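Local coordinates for DUF4136 domain-containing protein (Bacteroides thetaiotaomicron, PDB 4F54) that is of unknown function but belongs to the DUF4136 family of the TolB_N clan and is probably a lipoprotein in its full-length form, at residues T137-T142 with T162-G167; D14-V19 with R177-E182; F32-L37 with S82-I87; E105-Y110 with I141-N146. All blocks are in the same frame, centred on the assembly; numbering follows the deposited sequence. Where two conformers were deposited one is given.

The four contacts are spread over a single chain built round one mixed sheet. Along the chain contact 3 closes before contacts 1 and 4 open, and contact 2 joins the N-terminal residues to the start of helix 179-189 and encloses the other three. Contacts 1 and 4 share I141 and T142 of strand 139-146, with centres about 11 Å apart. Contact 1 also touches contact 2, about 11 Å between centres, through neighbouring strands 159-166 and 18-23. Contact 3 lies about 17 Å from contact 4, centre to centre, and meets it where strands 85-92 and 139-146 pair. Contacts 2 and 3 do not touch. The central strands thus join the helix 179-189 region to the tryptophan-rich loop.

Contact 1: residues T137-T142 with T162-G167; sequences TNSFIT and TSYLTG
I141 and Y164 sit opposite each other as a non-hydrogen-bonded pair in the antiparallel ladder of strands 139-142 and 162-166, part of the mixed sheet of this DUF4136 fold. Their side chains cross obliquely. Y164 has CG anti to the backbone N (chi1 -173°), and its ring extends back over the partner strand. There F140 O lies at the ring edge, near its plane, 3.3 Å from Y164 CD1, and S139 CB approaches Y164 CE1 obliquely at 3.8 Å. I141 was deposited in two conformers, so the very close approach of its CD1 to the ring is doubtful. T166 CB sits over one ring face towards the rim, and Y164 OH is bonded to S134 O.

F140 and L165 point to the other face, towards helix 179-189, and meet at their CB atoms, 4.1 Å apart. This pair is hydrogen-bonded in both directions, as is T142 with S163. On the same face a water is shared by T142 OG1 at 3.0 Å and S163 OG at 2.8 Å, with weak bonds to the carbonyl oxygens of F140 and S163; T142 OG1 also binds Y65 OH.

At the far end of the ladder, S139 OG lies 2.8 Å from T166 OG1 and donates to T137 O, which it meets from well above the carbonyl plane at 3.0 Å.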
loop_
_atom_site.group_PDB
_atom_site.type_symbol
_atom_site.label_atom_id
_atom_site.label_comp_id
_atom_site.label_asym_id
_atom_site.label_seq_id
_atom_site.Cartn_x
_atom_site.Cartn_y
_atom_site.Cartn_z
ATOM N N THR A 137 11.147 -8.727 5.576
ATOM C CA THR A 137 9.929 -9.160 6.214
ATOM C C THR A 137 9.575 -8.211 7.379
ATOM O O THR A 137 10.327 -7.272 7.695
ATOM C CB THR A 137 10.052 -10.605 6.725
ATOM O OG1 THR A 137 11.066 -10.640 7.742
ATOM C CG2 THR A 137 10.414 -11.596 5.566
ATOM N N ASN A 138 8.416 -8.473 7.986
ATOM C CA ASN A 138 7.815 -7.600 8.995
ATOM C C ASN A 138 7.740 -6.151 8.497
ATOM O O ASN A 138 8.152 -5.220 9.191
ATOM C CB ASN A 138 8.567 -7.704 10.311
ATOM C CG ASN A 138 7.738 -7.225 11.481
ATOM O OD1 ASN A 138 6.524 -7.379 11.500
ATOM N ND2 ASN A 138 8.390 -6.571 12.476
ATOM N N SER A 139 7.328 -5.996 7.252
ATOM C CA SER A 139 7.294 -4.705 6.566
ATOM C C SER A 139 6.000 -4.620 5.758
ATOM O O SER A 139 5.359 -5.612 5.498
ATOM C CB SER A 139 8.498 -4.624 5.636
ATOM O OG SER A 139 9.724 -4.656 6.363
ATOM N N PHE A 140 5.594 -3.400 5.417
ATOM C CA PHE A 140 4.351 -3.156 4.659
ATOM C C PHE A 140 4.627 -2.419 3.360
ATOM O O PHE A 140 5.345 -1.458 3.358
ATOM C CB PHE A 140 3.317 -2.360 5.439
ATOM C CG PHE A 140 2.831 -3.021 6.727
ATOM C CD1 PHE A 140 3.547 -2.900 7.919
ATOM C CD2 PHE A 140 1.606 -3.692 6.756
ATOM C CE1 PHE A 140 3.053 -3.486 9.100
ATOM C CE2 PHE A 140 1.126 -4.287 7.922
ATOM C CZ PHE A 140 1.862 -4.192 9.092
ATOM N N ILE A 141 3.969 -2.867 2.274
ATOM C CA ILE A 141 3.941 -2.134 0.969
ATOM C C ILE A 141 2.489 -1.750 0.735
ATOM O O ILE A 141 1.620 -2.614 0.736
ATOM C CB ILE A 141 4.402 -2.977 -0.252
ATOM C CG1 ILE A 141 5.909 -3.151 -0.298
ATOM C CG2 ILE A 141 3.994 -2.338 -1.607
ATOM C CD1 ILE A 141 6.677 -1.873 -0.658
ATOM N N THR A 142 2.253 -0.458 0.538
ATOM C CA THR A 142 0.945 0.126 0.317
ATOM C C THR A 142 1.018 0.898 -0.977
ATOM O O THR A 142 1.943 1.661 -1.215
ATOM C CB THR A 142 0.525 1.016 1.472
ATOM O OG1 THR A 142 0.501 0.215 2.654
ATOM C CG2 THR A 142 -0.863 1.734 1.189
ATOM N N THR A 162 3.029 5.382 -3.298
ATOM C CA THR A 162 3.488 4.143 -2.681
ATOM C C THR A 162 4.154 4.461 -1.358
ATOM O O THR A 162 4.851 5.455 -1.239
ATOM C CB THR A 162 4.466 3.391 -3.632
ATOM O OG1 THR A 162 3.855 3.224 -4.909
ATOM C CG2 THR A 162 4.879 2.014 -3.060
ATOM N N SER A 163 3.990 3.595 -0.377
ATOM C CA SER A 163 4.748 3.669 0.858
ATOM C C SER A 163 5.330 2.302 1.199
ATOM O O SER A 163 4.778 1.234 0.823
ATOM C CB SER A 163 3.921 4.242 2.027
ATOM O OG SER A 163 2.894 3.333 2.377
ATOM N N TYR A 164 6.462 2.374 1.905
ATOM C CA TYR A 164 7.148 1.237 2.434
ATOM C C TYR A 164 7.435 1.513 3.895
ATOM O O TYR A 164 8.179 2.451 4.236
ATOM C CB TYR A 164 8.394 0.919 1.663
ATOM C CG TYR A 164 9.120 -0.352 2.013
ATOM C CD1 TYR A 164 8.421 -1.555 2.136
ATOM C CD2 TYR A 164 10.505 -0.404 2.040
ATOM C CE1 TYR A 164 9.106 -2.736 2.400
ATOM C CE2 TYR A 164 11.208 -1.577 2.294
ATOM C CZ TYR A 164 10.478 -2.754 2.467
ATOM O OH TYR A 164 11.166 -3.957 2.693
ATOM N N LEU A 165 6.817 0.709 4.764
ATOM C CA LEU A 165 7.019 0.828 6.232
ATOM C C LEU A 165 7.898 -0.353 6.652
ATOM O O LEU A 165 7.499 -1.503 6.436
ATOM C CB LEU A 165 5.657 0.725 6.917
ATOM C CG LEU A 165 4.549 1.601 6.339
ATOM C CD1 LEU A 165 3.288 1.549 7.226
ATOM C CD2 LEU A 165 5.021 3.048 6.184
ATOM N N THR A 166 9.044 -0.094 7.251
ATOM C CA THR A 166 10.039 -1.165 7.468
ATOM C C THR A 166 10.916 -0.858 8.657
ATOM O O THR A 166 10.688 0.140 9.330
ATOM C CB THR A 166 10.849 -1.432 6.170
ATOM O OG1 THR A 166 11.604 -2.645 6.320
ATOM C CG2 THR A 166 11.782 -0.272 5.832
ATOM N N GLY A 167 11.900 -1.703 8.953
ATOM C CA GLY A 167 12.812 -1.388 10.037
ATOM C C GLY A 167 12.212 -1.335 11.433
ATOM O O GLY A 167 12.725 -0.683 12.323
HETATM O O HOH W 1 3.329 0.731 3.386
#

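Contact 2: residues D14-V19 with R177-E182; sequences DDNYLV and RTLAIE
N16 and Y17 lie against L179 and E182, in the first turn of helix 179-189, in a contact without direct hydrogen bonds across it. N16 offers its CB, which comes within 3.4 Å of L179 CD1, the two side chains crossing at about a right angle. The other branch of the leucine, CD2, reaches the edge of the Y17 ring near its plane, 4.0 Å from Y17 CE2. D15 CB lies over the centre of one face of that ring. Y17 CE2 also lies 4.0 Å from E182 CB, and the phenol and carboxylate planes are turned 63° apart.

Polar links across the contact run through water. One water accepts from N16 N at 3.1 Å and, weakly, from R177 NH1. A second lies between Y17 OH and E182 OE1, but its distances to both are very short and E182 has a second deposited conformer, so that bridge is tentative.

Within 177-182, R177, which precedes the helix, forms a salt bridge to E182 of its first turn, R177 NH2 to E182 OE1 at 2.8 Å in the E182 conformer given. The arginine is poorly ordered, which leaves its details tentative; N16 ND2 and R177 NH1 come close, but both are donors and do not bond.

The helix start is thus pressed against the residues leading into strand 18-23. L18 pairs with T166 of strand 159-166, V19 and Y17 touch A183 one turn on, and A180 and I181 reach helix 56-70.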
loop_
_atom_site.group_PDB
_atom_site.type_symbol
_atom_site.label_atom_id
_atom_site.label_comp_id
_atom_site.label_asym_id
_atom_site.label_seq_id
_atom_site.Cartn_x
_atom_site.Cartn_y
_atom_site.Cartn_z
ATOM N N ASP A 14 15.182 9.245 16.880
ATOM C CA ASP A 14 13.694 9.259 17.042
ATOM C C ASP A 14 13.043 7.848 16.842
ATOM O O ASP A 14 13.151 6.999 17.724
ATOM C CB ASP A 14 13.059 10.349 16.150
ATOM N N ASP A 15 12.397 7.586 15.700
ATOM C CA ASP A 15 11.420 6.474 15.602
ATOM C C ASP A 15 11.992 5.036 15.608
ATOM O O ASP A 15 13.133 4.772 15.218
ATOM C CB ASP A 15 10.519 6.637 14.363
ATOM C CG ASP A 15 9.864 8.024 14.272
ATOM O OD1 ASP A 15 9.351 8.528 15.295
ATOM O OD2 ASP A 15 9.852 8.594 13.159
ATOM N N ASN A 16 11.143 4.112 16.041
ATOM C CA ASN A 16 11.440 2.688 16.024
ATOM C C ASN A 16 10.987 1.998 14.733
ATOM O O ASN A 16 10.571 0.843 14.793
ATOM C CB ASN A 16 10.676 2.007 17.159
ATOM C CG ASN A 16 11.054 2.527 18.505
ATOM O OD1 ASN A 16 12.228 2.733 18.780
ATOM N ND2 ASN A 16 10.055 2.758 19.358
ATOM N N TYR A 17 10.992 2.735 13.613
ATOM C CA TYR A 17 10.636 2.252 12.281
ATOM C C TYR A 17 11.105 3.286 11.234
ATOM O O TYR A 17 11.546 4.390 11.572
ATOM C CB TYR A 17 9.131 2.043 12.182
ATOM C CG TYR A 17 8.339 3.269 12.573
ATOM C CD1 TYR A 17 8.152 4.329 11.676
ATOM C CD2 TYR A 17 7.856 3.418 13.870
ATOM C CE1 TYR A 17 7.473 5.470 12.055
ATOM C CE2 TYR A 17 7.168 4.537 14.257
ATOM C CZ TYR A 17 6.978 5.574 13.363
ATOM O OH TYR A 17 6.282 6.706 13.792
ATOM N N LEU A 18 11.030 2.899 9.965
ATOM C CA LEU A 18 11.449 3.700 8.805
ATOM C C LEU A 18 10.273 3.773 7.866
ATOM O O LEU A 18 9.605 2.796 7.663
ATOM C CB LEU A 18 12.614 3.042 8.069
ATOM C CG LEU A 18 13.918 2.869 8.896
ATOM C CD1 LEU A 18 14.958 1.988 8.223
ATOM C CD2 LEU A 18 14.539 4.211 9.266
ATOM N N VAL A 19 10.054 4.925 7.249
ATOM C CA VAL A 19 8.912 5.150 6.378
ATOM C C VAL A 19 9.414 5.832 5.098
ATOM O O VAL A 19 10.005 6.915 5.157
ATOM C CB VAL A 19 7.848 6.055 7.039
ATOM C CG1 VAL A 19 6.697 6.374 6.044
ATOM C CG2 VAL A 19 7.294 5.402 8.280
ATOM N N ARG A 177 3.862 -0.782 21.674
ATOM C CA ARG A 177 3.344 0.443 21.091
ATOM C C ARG A 177 2.660 0.012 19.787
ATOM O O ARG A 177 2.886 -1.095 19.270
ATOM C CB ARG A 177 4.472 1.430 20.863
ATOM C CG ARG A 177 5.114 1.903 22.163
ATOM C CD ARG A 177 6.287 2.822 21.883
ATOM N NE ARG A 177 5.846 4.012 21.155
ATOM C CZ ARG A 177 6.645 4.847 20.497
ATOM N NH1 ARG A 177 7.961 4.644 20.456
ATOM N NH2 ARG A 177 6.119 5.893 19.868
ATOM N N THR A 178 1.790 0.841 19.251
ATOM C CA THR A 178 1.068 0.385 18.072
ATOM C C THR A 178 1.909 0.800 16.859
ATOM O O THR A 178 1.469 1.672 16.136
ATOM C CB THR A 178 -0.350 1.009 18.038
ATOM O OG1 THR A 178 -0.263 2.448 18.147
ATOM C CG2 THR A 178 -1.208 0.453 19.188
ATOM N N LEU A 179 3.141 0.268 16.690
ATOM C CA LEU A 179 4.080 0.971 15.784
ATOM C C LEU A 179 3.592 1.011 14.326
ATOM O O LEU A 179 3.848 1.982 13.619
ATOM C CB LEU A 179 5.529 0.439 15.840
ATOM C CG LEU A 179 6.373 0.760 17.103
ATOM C CD1 LEU A 179 7.775 0.179 16.919
ATOM C CD2 LEU A 179 6.438 2.244 17.464
ATOM N N ALA A 180 2.924 -0.052 13.851
ATOM C CA ALA A 180 2.393 -0.000 12.483
ATOM C C ALA A 180 1.482 1.240 12.282
ATOM O O ALA A 180 1.505 1.862 11.202
ATOM C CB ALA A 180 1.601 -1.233 12.137
ATOM N N ILE A 181 0.625 1.534 13.263
ATOM C CA ILE A 181 -0.299 2.671 13.119
ATOM C C ILE A 181 0.480 3.989 13.084
ATOM O O ILE A 181 0.143 4.903 12.307
ATOM C CB ILE A 181 -1.408 2.664 14.210
ATOM C CG1 ILE A 181 -2.469 1.610 13.858
ATOM C CG2 ILE A 181 -2.036 4.044 14.395
ATOM C CD1 ILE A 181 -3.133 0.996 15.077
ATOM N N GLU A 182 1.490 4.097 13.925
ATOM C CA GLU A 182 2.335 5.290 13.960
ATOM C C GLU A 182 3.080 5.474 12.615
ATOM O O GLU A 182 3.197 6.616 12.090
ATOM C CB GLU A 182 3.304 5.250 15.147
ATOM C CG GLU A 182 2.620 5.296 16.518
ATOM C CD GLU A 182 3.587 5.081 17.684
ATOM O OE1 GLU A 182 4.807 5.146 17.467
ATOM O OE2 GLU A 182 3.124 4.845 18.814
HETATM O O HOH W 2 8.667 5.253 17.560
HETATM O O HOH W 3 6.016 7.149 16.288
#

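Contact 3: residues F32-L37 with S82-I87; sequences FSTFYL and SADLGI. With SO4 (sulfate ion), chain B.
L85 lies across the ring of F32, and three of its carbons spread over that residue while CB turns to F35. CB packs beside F35 CB at 4.2 Å. CG comes next, over the ring root, 3.6 Å from F32 CG. One branch, L85 CD1, touches F32 CB at the same separation. The other, L85 CD2, sits over the middle of the ring, 3.7 Å from its centroid and only 6° off the normal, a CH-pi contact made nearly straight down onto the face.

Next to it, D84 holds the backbone that leads into strand 34-37. Its OD2 accepts from S33 N at 2.8 Å through the anti lone pair, and from T34 N, which comes from above the carboxylate plane. T34 OG1 answers by accepting from D84 N at 3.1 Å.

Beyond these bonds the segments form a parallel ladder, F35 with L85, Y36 with G86 and L37 with I87, their axes 24° apart. L37 CD1 and I87 CG2 are tight at 3.5 Å. On the other face Y36 CB rests on A83 CB, while Y36 OH donates to a sulfate oxygen, O2, at 2.6 Å; this ion, probably from the crystallisation liquor, is also bound by Y118 OH and D39 N.

F35, L37 and I87 face helix 56-70, Y36 touches helix 116-119, and strand 85-92 continues the sheet to strand 139-146, where L85 meets M144.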
loop_
_atom_site.group_PDB
_atom_site.type_symbol
_atom_site.label_atom_id
_atom_site.label_comp_id
_atom_site.label_asym_id
_atom_site.label_seq_id
_atom_site.Cartn_x
_atom_site.Cartn_y
_atom_site.Cartn_z
ATOM N N PHE A 32 -9.356 14.042 -7.175
ATOM C CA PHE A 32 -10.000 12.899 -6.576
ATOM C C PHE A 32 -10.881 13.344 -5.403
ATOM O O PHE A 32 -10.510 14.222 -4.634
ATOM C CB PHE A 32 -8.942 11.904 -6.100
ATOM C CG PHE A 32 -7.872 11.636 -7.118
ATOM C CD1 PHE A 32 -8.165 10.862 -8.226
ATOM C CD2 PHE A 32 -6.592 12.139 -6.973
ATOM C CE1 PHE A 32 -7.204 10.618 -9.207
ATOM C CE2 PHE A 32 -5.612 11.866 -7.936
ATOM C CZ PHE A 32 -5.939 11.128 -9.063
ATOM N N SER A 33 -11.988 12.655 -5.240
ATOM C CA SER A 33 -12.915 12.917 -4.131
ATOM C C SER A 33 -13.111 11.741 -3.194
ATOM O O SER A 33 -13.325 11.930 -1.984
ATOM C CB SER A 33 -14.263 13.329 -4.714
ATOM O OG SER A 33 -14.128 14.630 -5.293
ATOM N N THR A 34 -13.114 10.519 -3.745
ATOM C CA THR A 34 -13.484 9.324 -2.992
ATOM C C THR A 34 -12.355 8.274 -3.121
ATOM O O THR A 34 -11.521 8.329 -4.051
ATOM C CB THR A 34 -14.801 8.692 -3.481
ATOM O OG1 THR A 34 -14.655 8.339 -4.858
ATOM C CG2 THR A 34 -15.988 9.707 -3.287
ATOM N N PHE A 35 -12.347 7.350 -2.163
ATOM C CA PHE A 35 -11.402 6.243 -2.202
ATOM C C PHE A 35 -12.099 4.965 -1.775
ATOM O O PHE A 35 -13.101 4.995 -1.073
ATOM C CB PHE A 35 -10.182 6.491 -1.284
ATOM C CG PHE A 35 -10.505 6.437 0.179
ATOM C CD1 PHE A 35 -11.087 7.540 0.865
ATOM C CD2 PHE A 35 -10.261 5.278 0.908
ATOM C CE1 PHE A 35 -11.406 7.462 2.227
ATOM C CE2 PHE A 35 -10.586 5.208 2.284
ATOM C CZ PHE A 35 -11.141 6.298 2.930
ATOM N N TYR A 36 -11.540 3.832 -2.192
ATOM C CA TYR A 36 -11.934 2.567 -1.682
ATOM C C TYR A 36 -10.681 1.877 -1.212
ATOM O O TYR A 36 -9.741 1.633 -1.955
ATOM C CB TYR A 36 -12.618 1.700 -2.774
ATOM C CG TYR A 36 -13.133 0.386 -2.265
ATOM C CD1 TYR A 36 -12.295 -0.753 -2.168
ATOM C CD2 TYR A 36 -14.445 0.262 -1.824
ATOM C CE1 TYR A 36 -12.770 -1.971 -1.698
ATOM C CE2 TYR A 36 -14.930 -0.959 -1.321
ATOM C CZ TYR A 36 -14.079 -2.066 -1.240
ATOM O OH TYR A 36 -14.552 -3.262 -0.731
ATOM N N LEU A 37 -10.693 1.563 0.076
ATOM C CA LEU A 37 -9.651 0.764 0.684
ATOM C C LEU A 37 -9.973 -0.728 0.613
ATOM O O LEU A 37 -10.989 -1.185 1.164
ATOM C CB LEU A 37 -9.413 1.230 2.127
ATOM C CG LEU A 37 -8.435 0.452 3.006
ATOM C CD1 LEU A 37 -7.020 0.562 2.448
ATOM C CD2 LEU A 37 -8.538 0.990 4.456
ATOM N N SER A 82 -17.254 2.879 -8.258
ATOM C CA SER A 82 -17.513 4.310 -8.139
ATOM C C SER A 82 -16.361 5.128 -7.509
ATOM O O SER A 82 -16.413 6.345 -7.527
ATOM C CB SER A 82 -18.825 4.560 -7.385
ATOM O OG SER A 82 -18.738 4.240 -6.027
ATOM N N ALA A 83 -15.298 4.487 -7.017
ATOM C CA ALA A 83 -14.234 5.212 -6.298
ATOM C C ALA A 83 -13.253 5.875 -7.255
ATOM O O ALA A 83 -12.977 5.316 -8.316
ATOM C CB ALA A 83 -13.477 4.262 -5.350
ATOM N N ASP A 84 -12.673 7.019 -6.868
ATOM C CA ASP A 84 -11.641 7.691 -7.678
ATOM C C ASP A 84 -10.252 7.073 -7.456
ATOM O O ASP A 84 -9.429 6.936 -8.395
ATOM C CB ASP A 84 -11.590 9.186 -7.383
ATOM C CG ASP A 84 -12.905 9.895 -7.696
ATOM O OD1 ASP A 84 -13.607 9.470 -8.661
ATOM O OD2 ASP A 84 -13.215 10.867 -6.973
ATOM N N LEU A 85 -10.000 6.729 -6.187
ATOM C CA LEU A 85 -8.723 6.169 -5.748
ATOM C C LEU A 85 -8.930 4.819 -5.043
ATOM O O LEU A 85 -9.926 4.609 -4.341
ATOM C CB LEU A 85 -8.039 7.156 -4.803
ATOM C CG LEU A 85 -7.556 8.550 -5.305
ATOM C CD1 LEU A 85 -7.290 9.445 -4.093
ATOM C CD2 LEU A 85 -6.273 8.323 -6.144
ATOM N N GLY A 86 -8.004 3.889 -5.293
ATOM C CA GLY A 86 -7.990 2.623 -4.557
ATOM C C GLY A 86 -6.750 2.531 -3.726
ATOM O O GLY A 86 -5.707 3.051 -4.122
ATOM N N ILE A 87 -6.834 1.885 -2.552
ATOM C CA ILE A 87 -5.666 1.591 -1.765
ATOM C C ILE A 87 -5.611 0.093 -1.503
ATOM O O ILE A 87 -6.622 -0.543 -1.098
ATOM C CB ILE A 87 -5.707 2.344 -0.408
ATOM C CG1 ILE A 87 -5.756 3.873 -0.620
ATOM C CG2 ILE A 87 -4.506 1.979 0.502
ATOM C CD1 ILE A 87 -6.007 4.657 0.667
HETATM S S SO4 B . -12.783 -6.276 -0.030
HETATM O O1 SO4 B . -12.273 -6.818 -1.338
HETATM O O2 SO4 B . -12.617 -4.811 0.133
HETATM O O3 SO4 B . -14.242 -6.541 0.124
HETATM O O4 SO4 B . -12.078 -7.023 1.067
HETATM O O HOH W 4 -13.605 14.059 -7.910
HETATM O O HOH W 5 -17.299 7.993 -5.819
#

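Contact 4: residues E105-Y110 with I141-N146; sequences EWWWGY and ITEMVN
E143 OE2 accepts from W107 NE1 at 2.9 Å, from a water at 2.7 Å and from Y127 OH. The indole N-H bond is bent, 142° at the hydrogen, and its donor reaches OE2 from above the carboxylate plane, with the ring and carboxylate planes 84° apart. The same water accepts from W108 NE1 at 2.8 Å and lies in the plane of that indole, linking a second tryptophan to the glutamate. E143 OE1 is bonded to Y113 OH and Q88 NE2, so both oxygens of this buried carboxylate have protein partners.

The tryptophans belong to a short 3-10 turn, residues 106-109, in the loop between strand 85-92 and helix 116-119, and the turn packs on strand 139-146 of the central sheet. I141, in the conformer given, lays CG2 over the centre of one face of the W107 ring, and its CD1 makes a CH-pi contact 4.0 Å from the centroid of the six-membered ring, 22° off the normal; E105 CA covers the opposite face towards the rim. W107 in turn directs CE3 over the centre of the W106 ring, 3.4 Å above its plane, and W106 NE1 is bonded to Y133 O. E105 CB lies over the centre of one face of W108, whose ring also stacks with W125.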
loop_
_atom_site.group_PDB
_atom_site.type_symbol
_atom_site.label_atom_id
_atom_site.label_comp_id
_atom_site.label_asym_id
_atom_site.label_seq_id
_atom_site.Cartn_x
_atom_site.Cartn_y
_atom_site.Cartn_z
ATOM N N GLU A 105 9.923 -2.843 -8.586
ATOM C CA GLU A 105 8.641 -3.219 -7.958
ATOM C C GLU A 105 8.662 -4.740 -7.740
ATOM O O GLU A 105 7.955 -5.506 -8.417
ATOM C CB GLU A 105 7.478 -2.828 -8.869
ATOM C CG GLU A 105 7.387 -1.336 -9.155
ATOM C CD GLU A 105 8.269 -0.837 -10.287
ATOM O OE1 GLU A 105 8.877 -1.663 -10.990
ATOM O OE2 GLU A 105 8.377 0.416 -10.420
ATOM N N TRP A 106 9.494 -5.181 -6.794
ATOM C CA TRP A 106 9.792 -6.609 -6.628
ATOM C C TRP A 106 8.586 -7.361 -6.141
ATOM O O TRP A 106 8.495 -8.541 -6.370
ATOM C CB TRP A 106 11.025 -6.868 -5.726
ATOM C CG TRP A 106 11.219 -5.893 -4.590
ATOM C CD1 TRP A 106 12.106 -4.832 -4.536
ATOM C CD2 TRP A 106 10.489 -5.855 -3.309
ATOM N NE1 TRP A 106 11.976 -4.133 -3.349
ATOM C CE2 TRP A 106 11.016 -4.691 -2.568
ATOM C CE3 TRP A 106 9.482 -6.642 -2.718
ATOM C CZ2 TRP A 106 10.557 -4.355 -1.302
ATOM C CZ3 TRP A 106 9.033 -6.275 -1.437
ATOM C CH2 TRP A 106 9.554 -5.147 -0.757
ATOM N N TRP A 107 7.620 -6.667 -5.535
ATOM C CA TRP A 107 6.442 -7.287 -4.964
ATOM C C TRP A 107 5.631 -7.870 -6.051
ATOM O O TRP A 107 4.887 -8.778 -5.776
ATOM C CB TRP A 107 5.659 -6.314 -4.085
ATOM C CG TRP A 107 5.545 -4.916 -4.645
ATOM C CD1 TRP A 107 4.511 -4.395 -5.422
ATOM C CD2 TRP A 107 6.515 -3.820 -4.500
ATOM N NE1 TRP A 107 4.755 -3.099 -5.750
ATOM C CE2 TRP A 107 5.950 -2.681 -5.187
ATOM C CE3 TRP A 107 7.746 -3.678 -3.872
ATOM C CZ2 TRP A 107 6.628 -1.480 -5.303
ATOM C CZ3 TRP A 107 8.402 -2.436 -3.952
ATOM C CH2 TRP A 107 7.822 -1.354 -4.645
ATOM N N TRP A 108 5.771 -7.387 -7.296
ATOM C CA TRP A 108 5.065 -7.997 -8.433
ATOM C C TRP A 108 5.471 -9.409 -8.682
ATOM O O TRP A 108 4.744 -10.127 -9.391
ATOM C CB TRP A 108 5.316 -7.269 -9.733
ATOM C CG TRP A 108 4.771 -5.876 -9.776
ATOM C CD1 TRP A 108 3.812 -5.287 -8.967
ATOM C CD2 TRP A 108 5.162 -4.854 -10.713
ATOM N NE1 TRP A 108 3.592 -3.990 -9.331
ATOM C CE2 TRP A 108 4.376 -3.668 -10.372
ATOM C CE3 TRP A 108 6.068 -4.799 -11.776
ATOM C CZ2 TRP A 108 4.513 -2.478 -11.069
ATOM C CZ3 TRP A 108 6.151 -3.600 -12.486
ATOM C CH2 TRP A 108 5.398 -2.478 -12.131
ATOM N N GLY A 109 6.626 -9.814 -8.185
ATOM C CA GLY A 109 7.098 -11.195 -8.325
ATOM C C GLY A 109 6.376 -12.200 -7.431
ATOM O O GLY A 109 6.574 -13.388 -7.595
ATOM N N TYR A 110 5.573 -11.737 -6.469
ATOM C CA TYR A 110 4.802 -12.652 -5.634
ATOM C C TYR A 110 3.574 -13.098 -6.416
ATOM O O TYR A 110 2.751 -12.237 -6.802
ATOM C CB TYR A 110 4.350 -11.983 -4.338
ATOM C CG TYR A 110 3.524 -12.864 -3.464
ATOM C CD1 TYR A 110 4.005 -14.104 -3.074
ATOM C CD2 TYR A 110 2.242 -12.506 -3.068
ATOM C CE1 TYR A 110 3.260 -14.957 -2.293
ATOM C CE2 TYR A 110 1.487 -13.338 -2.253
ATOM C CZ TYR A 110 1.992 -14.559 -1.880
ATOM O OH TYR A 110 1.227 -15.402 -1.125
ATOM N N ILE A 141 3.969 -2.867 2.274
ATOM C CA ILE A 141 3.941 -2.134 0.969
ATOM C C ILE A 141 2.489 -1.750 0.735
ATOM O O ILE A 141 1.620 -2.614 0.736
ATOM C CB ILE A 141 4.402 -2.977 -0.252
ATOM C CG1 ILE A 141 5.909 -3.151 -0.298
ATOM C CG2 ILE A 141 3.994 -2.338 -1.607
ATOM C CD1 ILE A 141 6.677 -1.873 -0.658
ATOM N N THR A 142 2.253 -0.458 0.538
ATOM C CA THR A 142 0.945 0.126 0.317
ATOM C C THR A 142 1.018 0.898 -0.977
ATOM O O THR A 142 1.943 1.661 -1.215
ATOM C CB THR A 142 0.525 1.016 1.472
ATOM O OG1 THR A 142 0.501 0.215 2.654
ATOM C CG2 THR A 142 -0.863 1.734 1.189
ATOM N N GLU A 143 0.027 0.693 -1.824
ATOM C CA GLU A 143 -0.097 1.389 -3.129
ATOM C C GLU A 143 -1.497 1.999 -3.249
ATOM O O GLU A 143 -2.519 1.371 -2.910
ATOM C CB GLU A 143 0.183 0.439 -4.300
ATOM C CG GLU A 143 1.625 -0.054 -4.322
ATOM C CD GLU A 143 1.822 -1.170 -5.357
ATOM O OE1 GLU A 143 1.031 -2.130 -5.376
ATOM O OE2 GLU A 143 2.761 -1.084 -6.185
HETATM N N MSE A 144 -1.506 3.200 -3.811
HETATM C CA MSE A 144 -2.666 4.014 -4.109
HETATM C C MSE A 144 -2.741 4.160 -5.606
HETATM O O MSE A 144 -1.782 4.549 -6.266
HETATM C CB MSE A 144 -2.604 5.394 -3.434
HETATM C CG MSE A 144 -3.905 6.185 -3.578
HETATM SE SE MSE A 144 -3.724 7.914 -2.688
HETATM C CE MSE A 144 -3.139 7.277 -0.883
ATOM N N VAL A 145 -3.866 3.729 -6.150
ATOM C CA VAL A 145 -4.082 3.609 -7.588
ATOM C C VAL A 145 -5.166 4.592 -8.077
ATOM O O VAL A 145 -6.153 4.905 -7.356
ATOM C CB VAL A 145 -4.465 2.146 -8.005
ATOM C CG1 VAL A 145 -3.289 1.176 -7.746
ATOM C CG2 VAL A 145 -5.738 1.625 -7.369
ATOM N N ASN A 146 -4.975 5.071 -9.306
ATOM C CA ASN A 146 -5.937 5.970 -9.953
ATOM C C ASN A 146 -6.989 5.182 -10.734
ATOM O O ASN A 146 -6.781 4.818 -11.908
ATOM C CB ASN A 146 -5.214 6.951 -10.891
ATOM C CG ASN A 146 -6.149 7.960 -11.492
ATOM O OD1 ASN A 146 -7.367 7.894 -11.297
ATOM N ND2 ASN A 146 -5.584 8.889 -12.258
HETATM O O HOH W 6 1.602 -2.330 -8.333
#